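Local coordinates for protein type II restriction enzyme NlaIV (PDB 6QM2) that recognizes the double-stranded DNA sequence 5'-GGNNCC-3' and cleaves it after the third base, leaving blunt ends with 5'-phosphates, at residues Thr8-Gln11 with Ile12-Leu16; Ser213-Lys216 with Arg217-Glu221. One frame throughout, in Å; residues are numbered along the deposited sequence.

Contact 1: residues Thr8-Gln11 with Ile12-Leu16; sequences TAQQ and IFDKL
Gln10 and Asp14, one helical turn apart, are tied together twice near the start of helix 9-18. Asp14 N donates to Gln10 O at 2.9 Å, and the amide of Gln10 returns a bond through its side chain: NE2 reaches Asp14 OD2 at 3.2 Å and is almost straight, with an N-H...O angle of 169°. OD2 lies in the amide plane of Gln10, yet the amide comes to it from above the carboxylate, 43° out of that plane. Gln10 can do this because CG stands anti to its backbone N (chi1 -174°) and the chain then bends at chi2, which turns the amide along the helix axis toward Asp14. The same NE2 sits at the edge of the Phe13 ring, 3.6 Å from CD2, and the amide stands nearly perpendicular to the ring.

Backbone bonds from Ile12 N to Thr8 O (3.0 Å), Phe13 N to Ala9 O and Lys15 N to Gln11 O complete the i to i+4 pattern. Thr8 occupies the N-cap position. Gln11, its CG beside the backbone N and the chain extended beyond it, brings OE1 to the Thr8 N-H at 3.0 Å, in the carbonyl plane and on a lone pair. This is one half of a capping box; the other is missing, since Thr8 OG1 bonds to Glu87 instead of capping the helix.

The two sides of the helix differ sharply. Gln10 and Gln11 are exposed, whereas Ala9, Ile12 and Leu16 are buried. Ala9 and Ile12 meet Leu79, Ile12 and Leu16 pack on Trp57 of helix 44-60, and Leu16 and Phe13 lie against Leu126 of strand 124-132, Phe13 also touching Leu143 and Leu145 of strand 138-147.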
loop_
_atom_site.group_PDB
_atom_site.type_symbol
_atom_site.label_atom_id
_atom_site.label_comp_id
_atom_site.label_asym_id
_atom_site.label_seq_id
_atom_site.Cartn_x
_atom_site.Cartn_y
_atom_site.Cartn_z
ATOM N N THR A 8 23.265 22.309 5.325
ATOM C CA THR A 8 22.436 22.784 4.220
ATOM C C THR A 8 22.152 21.627 3.249
ATOM O O THR A 8 22.802 20.578 3.307
ATOM C CB THR A 8 23.076 23.997 3.493
ATOM O OG1 THR A 8 22.122 24.571 2.594
ATOM C CG2 THR A 8 24.331 23.626 2.702
ATOM N N ALA A 9 21.173 21.828 2.369
ATOM C CA ALA A 9 20.731 20.804 1.418
ATOM C C ALA A 9 21.844 20.306 0.490
ATOM O O ALA A 9 21.898 19.118 0.171
ATOM C CB ALA A 9 19.563 21.325 0.596
ATOM N N GLN A 10 22.719 21.215 0.061
ATOM C CA GLN A 10 23.862 20.866 -0.794
ATOM C C GLN A 10 24.915 20.039 -0.042
ATOM O O GLN A 10 25.535 19.146 -0.623
ATOM C CB GLN A 10 24.494 22.137 -1.386
ATOM C CG GLN A 10 25.600 21.906 -2.412
ATOM C CD GLN A 10 25.101 21.322 -3.719
ATOM O OE1 GLN A 10 24.184 21.857 -4.340
ATOM N NE2 GLN A 10 25.720 20.232 -4.156
ATOM N N GLN A 11 25.118 20.342 1.240
ATOM C CA GLN A 11 26.027 19.566 2.089
ATOM C C GLN A 11 25.481 18.152 2.320
ATOM O O GLN A 11 26.245 17.188 2.304
ATOM C CB GLN A 11 26.274 20.270 3.431
ATOM C CG GLN A 11 27.184 21.492 3.340
ATOM C CD GLN A 11 27.254 22.287 4.640
ATOM O OE1 GLN A 11 26.240 22.544 5.294
ATOM N NE2 GLN A 11 28.462 22.689 5.016
ATOM N N ILE A 12 24.164 18.043 2.523
ATOM C CA ILE A 12 23.486 16.742 2.669
ATOM C C ILE A 12 23.571 15.934 1.371
ATOM O O ILE A 12 23.855 14.737 1.406
ATOM C CB ILE A 12 22.006 16.907 3.105
ATOM C CG1 ILE A 12 21.936 17.456 4.534
ATOM C CG2 ILE A 12 21.254 15.580 3.039
ATOM C CD1 ILE A 12 20.580 18.005 4.924
ATOM N N PHE A 13 23.317 16.591 0.240
ATOM C CA PHE A 13 23.456 15.971 -1.080
ATOM C C PHE A 13 24.865 15.412 -1.268
ATOM O O PHE A 13 25.030 14.226 -1.552
ATOM C CB PHE A 13 23.123 16.986 -2.183
ATOM C CG PHE A 13 23.271 16.449 -3.587
ATOM C CD1 PHE A 13 22.489 15.385 -4.030
ATOM C CD2 PHE A 13 24.179 17.023 -4.479
ATOM C CE1 PHE A 13 22.618 14.898 -5.324
ATOM C CE2 PHE A 13 24.310 16.540 -5.775
ATOM C CZ PHE A 13 23.529 15.475 -6.198
ATOM N N ASP A 14 25.869 16.266 -1.073
ATOM C CA ASP A 14 27.277 15.876 -1.238
ATOM C C ASP A 14 27.726 14.822 -0.224
ATOM O O ASP A 14 28.527 13.948 -0.564
ATOM C CB ASP A 14 28.208 17.096 -1.155
ATOM C CG ASP A 14 28.081 18.024 -2.357
ATOM O OD1 ASP A 14 28.010 17.534 -3.507
ATOM O OD2 ASP A 14 28.075 19.256 -2.148
ATOM N N LYS A 15 27.216 14.899 1.006
ATOM C CA LYS A 15 27.568 13.922 2.040
ATOM C C LYS A 15 27.056 12.529 1.670
ATOM O O LYS A 15 27.816 11.561 1.718
ATOM C CB LYS A 15 27.047 14.343 3.421
ATOM C CG LYS A 15 27.592 13.485 4.553
ATOM C CD LYS A 15 27.333 14.073 5.934
ATOM C CE LYS A 15 28.215 13.393 6.975
ATOM N NZ LYS A 15 27.670 13.478 8.356
ATOM N N LEU A 16 25.783 12.436 1.286
ATOM C CA LEU A 16 25.202 11.172 0.805
ATOM C C LEU A 16 25.967 10.593 -0.386
ATOM O O LEU A 16 26.167 9.383 -0.477
ATOM C CB LEU A 16 23.733 11.356 0.406
ATOM C CG LEU A 16 22.721 11.588 1.528
ATOM C CD1 LEU A 16 21.394 12.048 0.942
ATOM C CD2 LEU A 16 22.533 10.336 2.374
#

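Contact 2: residues Ser213-Lys216 with Arg217-Glu221; sequences SLWK and RKFEE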
loop_
_atom_site.group_PDB
_atom_site.type_symbol
_atom_site.label_atom_id
_atom_site.label_comp_id
_atom_site.label_asym_id
_atom_site.label_seq_id
_atom_site.Cartn_x
_atom_site.Cartn_y
_atom_site.Cartn_z
ATOM N N SER A 213 -6.525 38.109 -11.738
ATOM C CA SER A 213 -6.343 39.511 -12.109
ATOM C C SER A 213 -5.162 40.146 -11.376
ATOM O O SER A 213 -4.254 40.695 -11.999
ATOM C CB SER A 213 -7.627 40.306 -11.837
ATOM O OG SER A 213 -7.544 41.618 -12.358
ATOM N N LEU A 214 -5.162 40.022 -10.056
ATOM C CA LEU A 214 -4.161 40.681 -9.221
ATOM C C LEU A 214 -2.858 39.878 -9.072
ATOM O O LEU A 214 -1.853 40.429 -8.620
ATOM C CB LEU A 214 -4.761 40.980 -7.835
ATOM C CG LEU A 214 -6.148 41.657 -7.784
ATOM C CD1 LEU A 214 -6.564 41.934 -6.344
ATOM C CD2 LEU A 214 -6.185 42.940 -8.609
ATOM N N TRP A 215 -2.874 38.608 -9.490
ATOM C CA TRP A 215 -1.829 37.615 -9.156
ATOM C C TRP A 215 -0.374 38.069 -9.349
ATOM O O TRP A 215 0.459 37.839 -8.469
ATOM C CB TRP A 215 -2.051 36.299 -9.938
ATOM C CG TRP A 215 -1.458 35.102 -9.261
ATOM C CD1 TRP A 215 -2.108 34.230 -8.443
ATOM C CD2 TRP A 215 -0.096 34.656 -9.327
ATOM N NE1 TRP A 215 -1.240 33.263 -7.988
ATOM C CE2 TRP A 215 0.002 33.503 -8.512
ATOM C CE3 TRP A 215 1.050 35.117 -9.991
ATOM C CZ2 TRP A 215 1.204 32.801 -8.346
ATOM C CZ3 TRP A 215 2.248 34.422 -9.824
ATOM C CH2 TRP A 215 2.313 33.273 -9.007
ATOM N N LYS A 216 -0.073 38.690 -10.491
ATOM C CA LYS A 216 1.303 39.103 -10.824
ATOM C C LYS A 216 1.831 40.140 -9.835
ATOM O O LYS A 216 2.922 39.976 -9.283
ATOM C CB LYS A 216 1.363 39.673 -12.245
ATOM C CG LYS A 216 2.760 40.018 -12.759
ATOM C CD LYS A 216 2.688 40.798 -14.070
ATOM C CE LYS A 216 3.910 41.680 -14.286
ATOM N NZ LYS A 216 5.172 40.892 -14.314
ATOM N N ARG A 217 1.048 41.200 -9.629
ATOM C CA ARG A 217 1.406 42.280 -8.706
ATOM C C ARG A 217 1.543 41.736 -7.283
ATOM O O ARG A 217 2.577 41.923 -6.639
ATOM C CB ARG A 217 0.362 43.409 -8.765
ATOM C CG ARG A 217 0.747 44.699 -8.038
ATOM C CD ARG A 217 -0.374 45.738 -8.064
ATOM N NE ARG A 217 -1.626 45.231 -7.480
ATOM C CZ ARG A 217 -1.903 45.132 -6.173
ATOM N NH1 ARG A 217 -1.026 45.508 -5.241
ATOM N NH2 ARG A 217 -3.084 44.645 -5.786
ATOM N N LYS A 218 0.513 41.031 -6.817
ATOM C CA LYS A 218 0.512 40.434 -5.475
ATOM C C LYS A 218 1.726 39.545 -5.215
ATOM O O LYS A 218 2.262 39.543 -4.105
ATOM C CB LYS A 218 -0.771 39.628 -5.225
ATOM C CG LYS A 218 -2.021 40.486 -5.111
ATOM C CD LYS A 218 -3.187 39.736 -4.485
ATOM C CE LYS A 218 -2.985 39.524 -2.991
ATOM N NZ LYS A 218 -4.270 39.239 -2.301
ATOM N N PHE A 219 2.153 38.795 -6.231
ATOM C CA PHE A 219 3.338 37.947 -6.111
ATOM C C PHE A 219 4.632 38.764 -6.053
ATOM O O PHE A 219 5.508 38.479 -5.230
ATOM C CB PHE A 219 3.440 36.931 -7.255
ATOM C CG PHE A 219 4.694 36.112 -7.195
ATOM C CD1 PHE A 219 4.770 35.005 -6.363
ATOM C CD2 PHE A 219 5.829 36.488 -7.913
ATOM C CE1 PHE A 219 5.943 34.264 -6.271
ATOM C CE2 PHE A 219 7.006 35.755 -7.824
ATOM C CZ PHE A 219 7.064 34.639 -7.003
ATOM N N GLU A 220 4.765 39.745 -6.948
ATOM C CA GLU A 220 5.992 40.550 -7.035
ATOM C C GLU A 220 6.237 41.394 -5.778
ATOM O O GLU A 220 7.388 41.573 -5.374
ATOM C CB GLU A 220 5.997 41.425 -8.298
ATOM C CG GLU A 220 6.276 40.641 -9.576
ATOM C CD GLU A 220 6.314 41.501 -10.833
ATOM O OE1 GLU A 220 5.744 42.614 -10.831
ATOM O OE2 GLU A 220 6.906 41.053 -11.840
ATOM N N GLU A 221 5.161 41.898 -5.169
ATOM C CA GLU A 221 5.243 42.600 -3.879
ATOM C C GLU A 221 5.637 41.663 -2.743
ATOM O O GLU A 221 6.460 42.016 -1.894
ATOM C CB GLU A 221 3.918 43.283 -3.543
ATOM C CG GLU A 221 3.637 44.496 -4.413
ATOM C CD GLU A 221 2.245 45.072 -4.217
ATOM O OE1 GLU A 221 1.867 45.960 -5.012
ATOM O OE2 GLU A 221 1.528 44.645 -3.282
#
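Three backbone bonds of i to i+4 type, Lys218 N to Leu214 O, Phe219 N to Trp215 O and Glu220 N to Lys216 O, each 3.0 Å long, run along the alpha-helix 215-227. On one side of it, Trp215 and Phe219 run side by side. Their ring planes are 5° from parallel, but with centroids 5.4 Å apart they barely overlap; the closer meeting is a CH-pi contact, Phe219 CB lying over one face of the six-membered ring of Trp215, 3.8 Å from CZ3. Both residues are buried: Trp215 packs on Val202 of helix 191-204 and on Ile114 and Ile115 of helix 107-116, and Phe219 on Val195.

Elsewhere on the helix, charged pairs one turn apart take over. Arg217 NH1 meets Glu221 OE1 at 2.9 Å on the syn side of the carboxylate, forming a salt bridge between two exposed residues. A second salt bridge joins Lys216 to Glu220, and the backbone of Ile233 engages both partners, its O accepting from the ammonium and its N donating to the carboxylate. Lys216 bends at chi4 (59°), and its NZ comes to Glu220 OE2 at 3.0 Å from 49° above the carboxylate plane.

Contact 1 comes first along the chain, at the N-terminal helix 9-18, and contact 2 lies near the other end, on helix 215-227. Their centres are 34 Å apart and their nearest atoms about 20 Å, so the two do not touch, and no helix is shared. Both are parts of one NgoBV-type endonuclease of the PDDEXK superfamily. Residues 8-16 pack on strands 124-132 and 138-147 of the five-stranded mixed sheet and on helix 44-60, whereas residues 213-221 pack among helices 107-116 and 191-204. The two helices therefore cover separate regions of the chain, contact 2 being farther from its centre (24 Å against 16 Å).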